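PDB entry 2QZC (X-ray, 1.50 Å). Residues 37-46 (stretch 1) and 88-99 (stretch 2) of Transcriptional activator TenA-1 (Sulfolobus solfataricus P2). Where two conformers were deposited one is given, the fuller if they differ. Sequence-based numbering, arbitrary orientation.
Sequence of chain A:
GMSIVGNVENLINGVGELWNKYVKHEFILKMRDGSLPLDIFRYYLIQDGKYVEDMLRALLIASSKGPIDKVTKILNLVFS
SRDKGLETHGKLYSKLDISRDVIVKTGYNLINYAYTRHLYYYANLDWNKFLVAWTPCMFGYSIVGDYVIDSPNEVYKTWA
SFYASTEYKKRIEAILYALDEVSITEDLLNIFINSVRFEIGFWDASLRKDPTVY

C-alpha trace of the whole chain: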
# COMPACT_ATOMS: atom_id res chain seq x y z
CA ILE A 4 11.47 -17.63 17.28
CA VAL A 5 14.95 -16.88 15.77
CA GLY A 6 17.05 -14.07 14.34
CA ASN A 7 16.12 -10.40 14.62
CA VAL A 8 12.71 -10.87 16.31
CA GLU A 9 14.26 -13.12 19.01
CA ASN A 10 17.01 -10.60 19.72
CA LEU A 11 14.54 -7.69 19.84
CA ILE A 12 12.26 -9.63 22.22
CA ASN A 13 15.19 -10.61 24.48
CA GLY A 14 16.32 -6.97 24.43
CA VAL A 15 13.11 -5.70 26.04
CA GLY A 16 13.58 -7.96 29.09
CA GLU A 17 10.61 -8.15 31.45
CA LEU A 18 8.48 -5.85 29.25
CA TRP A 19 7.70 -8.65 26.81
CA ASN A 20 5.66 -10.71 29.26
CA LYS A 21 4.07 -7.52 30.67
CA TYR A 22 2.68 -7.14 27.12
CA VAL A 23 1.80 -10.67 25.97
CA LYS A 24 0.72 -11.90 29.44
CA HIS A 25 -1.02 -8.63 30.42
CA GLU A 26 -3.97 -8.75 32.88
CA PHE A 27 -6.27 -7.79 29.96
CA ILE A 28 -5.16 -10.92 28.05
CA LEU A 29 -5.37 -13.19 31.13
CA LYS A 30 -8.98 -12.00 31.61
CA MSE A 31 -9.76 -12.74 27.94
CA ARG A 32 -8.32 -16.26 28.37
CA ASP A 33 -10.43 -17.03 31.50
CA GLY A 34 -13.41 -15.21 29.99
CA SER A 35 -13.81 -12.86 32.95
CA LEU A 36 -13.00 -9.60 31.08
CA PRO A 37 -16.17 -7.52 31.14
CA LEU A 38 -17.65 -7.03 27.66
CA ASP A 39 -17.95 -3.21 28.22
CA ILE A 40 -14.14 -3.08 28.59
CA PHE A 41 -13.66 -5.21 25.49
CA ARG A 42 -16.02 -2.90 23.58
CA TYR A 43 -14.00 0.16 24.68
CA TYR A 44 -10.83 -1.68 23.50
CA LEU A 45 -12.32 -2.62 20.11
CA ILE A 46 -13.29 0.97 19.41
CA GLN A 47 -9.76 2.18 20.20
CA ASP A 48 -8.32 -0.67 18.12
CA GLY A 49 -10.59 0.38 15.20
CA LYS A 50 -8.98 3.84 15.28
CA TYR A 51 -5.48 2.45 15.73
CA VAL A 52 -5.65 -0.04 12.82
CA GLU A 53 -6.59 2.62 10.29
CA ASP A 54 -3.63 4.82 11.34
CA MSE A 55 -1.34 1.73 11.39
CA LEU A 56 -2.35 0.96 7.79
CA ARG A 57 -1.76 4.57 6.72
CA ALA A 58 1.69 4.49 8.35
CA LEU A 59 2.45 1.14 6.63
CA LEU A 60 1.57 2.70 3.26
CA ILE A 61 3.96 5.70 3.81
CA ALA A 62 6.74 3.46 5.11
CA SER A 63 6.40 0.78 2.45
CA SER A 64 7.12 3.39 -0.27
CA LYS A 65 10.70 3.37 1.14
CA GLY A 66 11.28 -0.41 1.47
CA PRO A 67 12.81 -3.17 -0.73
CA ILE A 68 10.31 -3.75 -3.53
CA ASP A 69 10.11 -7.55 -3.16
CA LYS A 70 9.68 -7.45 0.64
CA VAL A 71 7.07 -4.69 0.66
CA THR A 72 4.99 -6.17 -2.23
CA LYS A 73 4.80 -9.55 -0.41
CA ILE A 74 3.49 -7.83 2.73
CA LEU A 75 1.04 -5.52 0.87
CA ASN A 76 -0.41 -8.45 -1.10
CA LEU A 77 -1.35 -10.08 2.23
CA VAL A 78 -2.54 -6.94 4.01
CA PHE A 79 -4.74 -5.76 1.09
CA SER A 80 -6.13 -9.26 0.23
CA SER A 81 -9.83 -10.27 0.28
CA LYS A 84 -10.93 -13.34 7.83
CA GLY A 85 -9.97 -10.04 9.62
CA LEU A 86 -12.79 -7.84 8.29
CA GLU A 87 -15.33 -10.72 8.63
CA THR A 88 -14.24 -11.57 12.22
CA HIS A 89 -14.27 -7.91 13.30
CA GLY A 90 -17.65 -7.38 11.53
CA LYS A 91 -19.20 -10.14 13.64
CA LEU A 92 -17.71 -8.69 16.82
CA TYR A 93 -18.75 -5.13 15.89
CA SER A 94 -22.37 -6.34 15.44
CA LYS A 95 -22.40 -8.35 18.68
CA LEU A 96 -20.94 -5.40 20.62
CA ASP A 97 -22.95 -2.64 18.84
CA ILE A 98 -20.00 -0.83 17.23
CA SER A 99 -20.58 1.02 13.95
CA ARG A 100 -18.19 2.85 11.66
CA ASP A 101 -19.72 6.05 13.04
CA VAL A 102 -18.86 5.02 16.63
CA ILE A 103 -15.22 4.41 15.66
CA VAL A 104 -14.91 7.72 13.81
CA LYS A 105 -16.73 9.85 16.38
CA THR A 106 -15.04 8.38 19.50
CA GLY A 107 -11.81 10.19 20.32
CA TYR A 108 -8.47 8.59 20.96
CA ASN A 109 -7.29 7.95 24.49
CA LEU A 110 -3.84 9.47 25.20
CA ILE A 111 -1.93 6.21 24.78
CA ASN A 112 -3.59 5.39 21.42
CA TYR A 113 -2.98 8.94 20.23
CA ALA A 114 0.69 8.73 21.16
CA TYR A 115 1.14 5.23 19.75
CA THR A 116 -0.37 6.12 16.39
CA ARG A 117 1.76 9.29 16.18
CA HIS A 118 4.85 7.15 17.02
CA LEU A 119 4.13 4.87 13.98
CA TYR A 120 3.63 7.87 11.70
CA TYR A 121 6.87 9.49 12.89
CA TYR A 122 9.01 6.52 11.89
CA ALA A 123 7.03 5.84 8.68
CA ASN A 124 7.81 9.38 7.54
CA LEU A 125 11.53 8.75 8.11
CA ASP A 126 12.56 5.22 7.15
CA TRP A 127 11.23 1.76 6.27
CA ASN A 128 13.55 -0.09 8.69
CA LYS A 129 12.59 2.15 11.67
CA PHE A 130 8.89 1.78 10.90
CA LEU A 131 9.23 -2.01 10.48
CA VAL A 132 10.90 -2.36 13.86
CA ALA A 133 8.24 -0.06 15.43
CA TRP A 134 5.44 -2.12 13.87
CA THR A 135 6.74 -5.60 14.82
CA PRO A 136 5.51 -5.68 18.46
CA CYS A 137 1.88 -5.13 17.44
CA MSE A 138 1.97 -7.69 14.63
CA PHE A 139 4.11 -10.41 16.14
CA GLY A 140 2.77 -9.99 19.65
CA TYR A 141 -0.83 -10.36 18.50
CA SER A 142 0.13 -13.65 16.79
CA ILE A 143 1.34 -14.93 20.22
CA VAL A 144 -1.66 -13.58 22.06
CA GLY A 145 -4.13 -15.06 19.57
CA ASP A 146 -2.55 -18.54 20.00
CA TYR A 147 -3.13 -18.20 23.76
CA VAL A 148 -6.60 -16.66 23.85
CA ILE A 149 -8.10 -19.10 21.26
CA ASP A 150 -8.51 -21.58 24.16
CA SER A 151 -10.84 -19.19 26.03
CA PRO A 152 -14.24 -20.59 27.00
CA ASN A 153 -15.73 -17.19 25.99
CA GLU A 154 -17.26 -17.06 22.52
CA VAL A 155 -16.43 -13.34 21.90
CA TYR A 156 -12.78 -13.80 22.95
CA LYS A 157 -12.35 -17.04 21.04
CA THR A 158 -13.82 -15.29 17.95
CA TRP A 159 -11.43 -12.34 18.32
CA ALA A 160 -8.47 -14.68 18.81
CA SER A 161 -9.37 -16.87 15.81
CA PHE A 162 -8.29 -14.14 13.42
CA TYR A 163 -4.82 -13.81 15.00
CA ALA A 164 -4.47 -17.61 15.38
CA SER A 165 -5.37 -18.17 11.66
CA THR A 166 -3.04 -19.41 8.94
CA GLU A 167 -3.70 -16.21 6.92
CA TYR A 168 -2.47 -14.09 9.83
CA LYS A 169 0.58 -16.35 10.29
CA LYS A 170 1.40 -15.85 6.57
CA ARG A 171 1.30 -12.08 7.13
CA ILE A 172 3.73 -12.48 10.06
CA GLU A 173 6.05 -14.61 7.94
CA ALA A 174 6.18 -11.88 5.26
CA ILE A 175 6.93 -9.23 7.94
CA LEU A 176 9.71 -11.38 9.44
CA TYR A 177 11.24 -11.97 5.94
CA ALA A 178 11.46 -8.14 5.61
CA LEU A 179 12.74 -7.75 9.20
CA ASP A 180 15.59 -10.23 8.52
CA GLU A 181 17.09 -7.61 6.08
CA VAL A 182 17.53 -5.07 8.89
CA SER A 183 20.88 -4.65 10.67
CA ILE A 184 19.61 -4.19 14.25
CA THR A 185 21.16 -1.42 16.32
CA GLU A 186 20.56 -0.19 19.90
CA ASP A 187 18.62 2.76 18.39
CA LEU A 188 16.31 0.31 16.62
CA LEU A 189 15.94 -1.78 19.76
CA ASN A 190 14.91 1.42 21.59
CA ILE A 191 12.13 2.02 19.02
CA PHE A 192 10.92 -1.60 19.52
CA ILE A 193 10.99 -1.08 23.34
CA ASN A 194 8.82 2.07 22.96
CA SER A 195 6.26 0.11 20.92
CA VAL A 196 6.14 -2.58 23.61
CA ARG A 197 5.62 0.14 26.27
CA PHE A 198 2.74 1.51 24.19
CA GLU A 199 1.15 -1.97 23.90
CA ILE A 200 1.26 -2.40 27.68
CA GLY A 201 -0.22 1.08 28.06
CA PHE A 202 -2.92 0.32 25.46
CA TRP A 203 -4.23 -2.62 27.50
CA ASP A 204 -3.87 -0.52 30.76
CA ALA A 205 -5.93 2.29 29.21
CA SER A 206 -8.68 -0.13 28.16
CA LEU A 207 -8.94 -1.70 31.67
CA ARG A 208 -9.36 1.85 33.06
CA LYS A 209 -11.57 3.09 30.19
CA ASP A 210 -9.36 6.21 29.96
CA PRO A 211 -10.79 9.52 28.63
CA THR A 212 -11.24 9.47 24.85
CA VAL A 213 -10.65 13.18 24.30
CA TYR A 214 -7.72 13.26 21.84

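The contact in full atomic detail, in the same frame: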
# COMPACT_ATOMS: atom_id res chain seq x y z
N PRO A 37 -14.84 -8.02 31.46
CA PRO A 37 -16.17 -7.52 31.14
C PRO A 37 -16.32 -7.08 29.68
O PRO A 37 -15.40 -6.44 29.13
CB PRO A 37 -16.31 -6.31 32.06
CG PRO A 37 -15.40 -6.54 33.16
CD PRO A 37 -14.22 -7.23 32.52
N LEU A 38 -17.43 -7.42 29.05
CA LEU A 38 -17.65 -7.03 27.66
C LEU A 38 -17.63 -5.52 27.42
O LEU A 38 -17.22 -5.11 26.32
CB LEU A 38 -18.89 -7.71 27.05
CG LEU A 38 -18.79 -9.22 26.78
CD1 LEU A 38 -20.15 -9.66 26.20
CD2 LEU A 38 -17.67 -9.63 25.82
N ASP A 39 -18.02 -4.69 28.39
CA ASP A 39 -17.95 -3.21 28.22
C ASP A 39 -16.49 -2.74 28.04
O ASP A 39 -16.24 -1.77 27.30
CB ASP A 39 -18.64 -2.39 29.34
CG ASP A 39 -17.88 -2.41 30.69
OD1 ASP A 39 -17.70 -3.51 31.26
OD2 ASP A 39 -17.48 -1.34 31.20
N ILE A 40 -15.56 -3.41 28.72
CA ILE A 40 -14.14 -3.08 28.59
C ILE A 40 -13.66 -3.55 27.23
O ILE A 40 -12.91 -2.82 26.54
CB ILE A 40 -13.30 -3.62 29.75
CG1 ILE A 40 -13.65 -2.81 31.01
CG2 ILE A 40 -11.79 -3.55 29.44
CD1 ILE A 40 -12.96 -3.28 32.27
N PHE A 41 -14.06 -4.75 26.81
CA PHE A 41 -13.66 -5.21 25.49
C PHE A 41 -14.21 -4.32 24.39
O PHE A 41 -13.51 -4.04 23.38
CB PHE A 41 -14.12 -6.65 25.25
CG PHE A 41 -13.59 -7.24 23.97
CD1 PHE A 41 -12.22 -7.50 23.84
CD2 PHE A 41 -14.44 -7.63 22.96
CE1 PHE A 41 -11.72 -8.06 22.69
CE2 PHE A 41 -13.93 -8.21 21.81
CZ PHE A 41 -12.58 -8.44 21.70
N ARG A 42 -15.43 -3.80 24.55
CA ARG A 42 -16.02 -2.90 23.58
C ARG A 42 -15.20 -1.61 23.48
O ARG A 42 -14.89 -1.16 22.37
CB ARG A 42 -17.47 -2.58 23.95
CG ARG A 42 -18.15 -1.75 22.95
CD ARG A 42 -19.63 -1.48 23.29
NE ARG A 42 -20.22 -0.64 22.25
CZ ARG A 42 -20.25 0.70 22.26
NH1 ARG A 42 -19.75 1.41 23.26
NH2 ARG A 42 -20.81 1.33 21.24
N TYR A 43 -14.82 -1.06 24.62
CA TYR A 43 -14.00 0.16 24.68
C TYR A 43 -12.70 -0.11 23.89
O TYR A 43 -12.26 0.72 23.04
CB TYR A 43 -13.64 0.49 26.12
CG TYR A 43 -12.67 1.63 26.28
CD1 TYR A 43 -11.31 1.45 26.11
CD2 TYR A 43 -13.13 2.92 26.57
CE1 TYR A 43 -10.43 2.50 26.26
CE2 TYR A 43 -12.24 4.00 26.73
CZ TYR A 43 -10.87 3.77 26.55
OH TYR A 43 -9.98 4.80 26.70
N TYR A 44 -12.07 -1.26 24.18
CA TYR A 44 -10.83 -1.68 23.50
C TYR A 44 -11.02 -1.75 21.98
O TYR A 44 -10.19 -1.26 21.18
CB TYR A 44 -10.32 -3.04 24.05
CG TYR A 44 -9.35 -3.73 23.11
CD1 TYR A 44 -8.03 -3.30 23.00
CD2 TYR A 44 -9.78 -4.79 22.32
CE1 TYR A 44 -7.18 -3.91 22.08
CE2 TYR A 44 -8.92 -5.41 21.43
CZ TYR A 44 -7.63 -4.96 21.31
OH TYR A 44 -6.80 -5.56 20.38
N LEU A 45 -12.08 -2.43 21.55
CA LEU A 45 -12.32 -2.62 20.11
C LEU A 45 -12.49 -1.31 19.37
O LEU A 45 -12.05 -1.19 18.20
CB LEU A 45 -13.55 -3.49 19.83
CG LEU A 45 -13.33 -4.98 19.90
CD1 LEU A 45 -14.68 -5.63 19.53
CD2 LEU A 45 -12.16 -5.52 19.00
N ILE A 46 -13.12 -0.34 20.02
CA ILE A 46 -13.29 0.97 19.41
C ILE A 46 -11.93 1.65 19.26
O ILE A 46 -11.56 2.12 18.16
CB ILE A 46 -14.26 1.84 20.19
CG1 ILE A 46 -15.69 1.24 20.14
CG2 ILE A 46 -14.28 3.27 19.66
CD1 ILE A 46 -16.63 1.88 21.22
N THR A 88 -14.32 -11.33 10.77
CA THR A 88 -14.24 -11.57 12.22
C THR A 88 -14.60 -10.30 13.00
O THR A 88 -15.45 -10.35 13.91
CB THR A 88 -12.82 -12.08 12.67
OG1 THR A 88 -12.54 -13.35 12.07
CG2 THR A 88 -12.72 -12.21 14.20
N HIS A 89 -13.98 -9.18 12.63
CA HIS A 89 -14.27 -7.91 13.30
C HIS A 89 -15.70 -7.44 13.04
O HIS A 89 -16.31 -6.89 13.94
CB HIS A 89 -13.20 -6.83 13.00
CG HIS A 89 -11.92 -7.05 13.75
ND1 HIS A 89 -10.87 -7.79 13.24
CD2 HIS A 89 -11.53 -6.66 14.99
CE1 HIS A 89 -9.89 -7.82 14.13
NE2 HIS A 89 -10.28 -7.16 15.21
N GLY A 90 -16.24 -7.71 11.84
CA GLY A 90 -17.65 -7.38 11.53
C GLY A 90 -18.63 -8.07 12.46
O GLY A 90 -19.58 -7.45 12.94
N LYS A 91 -18.39 -9.35 12.72
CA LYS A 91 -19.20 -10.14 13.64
C LYS A 91 -19.12 -9.58 15.06
O LYS A 91 -20.15 -9.44 15.73
CB LYS A 91 -18.74 -11.61 13.68
N LEU A 92 -17.89 -9.27 15.50
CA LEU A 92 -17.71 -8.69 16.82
C LEU A 92 -18.37 -7.32 16.90
O LEU A 92 -18.99 -7.00 17.91
CB LEU A 92 -16.22 -8.53 17.17
CG LEU A 92 -15.34 -9.78 17.31
CD1 LEU A 92 -13.87 -9.38 17.42
CD2 LEU A 92 -15.79 -10.58 18.50
N TYR A 93 -18.17 -6.48 15.89
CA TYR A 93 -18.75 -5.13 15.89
C TYR A 93 -20.27 -5.17 16.00
O TYR A 93 -20.85 -4.38 16.74
CB TYR A 93 -18.30 -4.36 14.65
CG TYR A 93 -16.85 -3.89 14.62
CD1 TYR A 93 -15.91 -4.22 15.63
CD2 TYR A 93 -16.38 -3.17 13.52
CE1 TYR A 93 -14.59 -3.79 15.56
CE2 TYR A 93 -15.04 -2.75 13.45
CZ TYR A 93 -14.16 -3.07 14.48
OH TYR A 93 -12.85 -2.68 14.40
N SER A 94 -20.91 -6.13 15.32
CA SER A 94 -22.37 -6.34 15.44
C SER A 94 -22.77 -6.82 16.82
O SER A 94 -23.68 -6.24 17.42
CB SER A 94 -22.85 -7.32 14.39
OG SER A 94 -22.62 -6.75 13.11
N LYS A 95 -22.10 -7.84 17.34
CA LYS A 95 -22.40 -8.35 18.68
C LYS A 95 -22.23 -7.30 19.77
O LYS A 95 -23.00 -7.27 20.73
CB LYS A 95 -21.55 -9.58 19.05
N LEU A 96 -21.24 -6.41 19.61
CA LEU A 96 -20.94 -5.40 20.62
C LEU A 96 -21.47 -4.02 20.29
O LEU A 96 -21.16 -3.07 21.00
CB LEU A 96 -19.42 -5.39 20.88
CG LEU A 96 -18.85 -6.72 21.40
CD1 LEU A 96 -17.36 -6.76 21.23
CD2 LEU A 96 -19.24 -6.98 22.86
N ASP A 97 -22.28 -3.90 19.23
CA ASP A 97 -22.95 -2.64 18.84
C ASP A 97 -21.98 -1.50 18.52
O ASP A 97 -22.10 -0.41 19.05
CB ASP A 97 -23.96 -2.22 19.94
N ILE A 98 -21.00 -1.79 17.67
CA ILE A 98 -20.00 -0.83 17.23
C ILE A 98 -20.20 -0.61 15.73
O ILE A 98 -20.15 -1.56 14.96
CB ILE A 98 -18.55 -1.35 17.44
CG1 ILE A 98 -18.25 -1.57 18.91
CG2 ILE A 98 -17.52 -0.34 16.87
CD1 ILE A 98 -16.98 -2.38 19.14
N SER A 99 -20.45 0.63 15.35
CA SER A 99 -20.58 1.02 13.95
C SER A 99 -19.35 1.79 13.52
O SER A 99 -18.53 2.21 14.35
CB SER A 99 -21.78 1.95 13.79
OG SER A 99 -21.61 3.15 14.51
O HOH W 1 -11.42 -3.17 16.36

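What holds the polar side of this contact together? Arg42 reaches Leu96 and Asp97 in an extended conformation, its first three chi angles all t, and donates two hydrogen bonds to backbone carbonyls. Arg42 NE lies 2.9 Å from Leu96 O, with a bent N-H...O angle of 135°, while Arg42 NH2 lies 3.1 Å from Asp97 O in a nearly straight line, at 174°. Both oxygens sit at the edge of the guanidinium, near its plane, where its N-H groups point.

Why are these carbonyls available? Leu96 is the first residue to leave helical phi/psi, and Asp97 follows with positive phi, 61°. The chain turns here, held by Ile98 N donating to Tyr93 O at 2.8 Å, and no later residue of the stretch takes up Leu96 O or Asp97 O. The Arg42 side chain thus binds the backbone of the turn.

Does water take part? One water bridges the stretches: it donates to Leu45 O at 2.8 Å and accepts from Tyr93 OH at 2.5 Å. Leu45 O and Tyr93 OH are themselves 4.2 Å apart, so the water spans a gap too wide for a direct hydrogen bond.

What packs around these polar links? Leu45 and Leu96 both point their CA-to-CB bonds toward the other stretch, and they are the residues most covered by it, meeting at 3.4 Å between Leu45 CD1 and Leu96 CD1. Leu96 CD1 also touches the edge of the Phe41 ring, 3.5 Å from Phe41 CD2. Leu45 CD1 further approaches Leu92 CB at 4.0 Å and the edge of the Tyr93 ring, 4.3 Å from Tyr93 CD1. Beyond the turn, Ile98 CD1 lies 3.7 Å from Leu45 CB and 4.0 Å from Ile46 CG1, so the apolar packing of helix 38-46 continues beyond helix 88-95 onto Ile98.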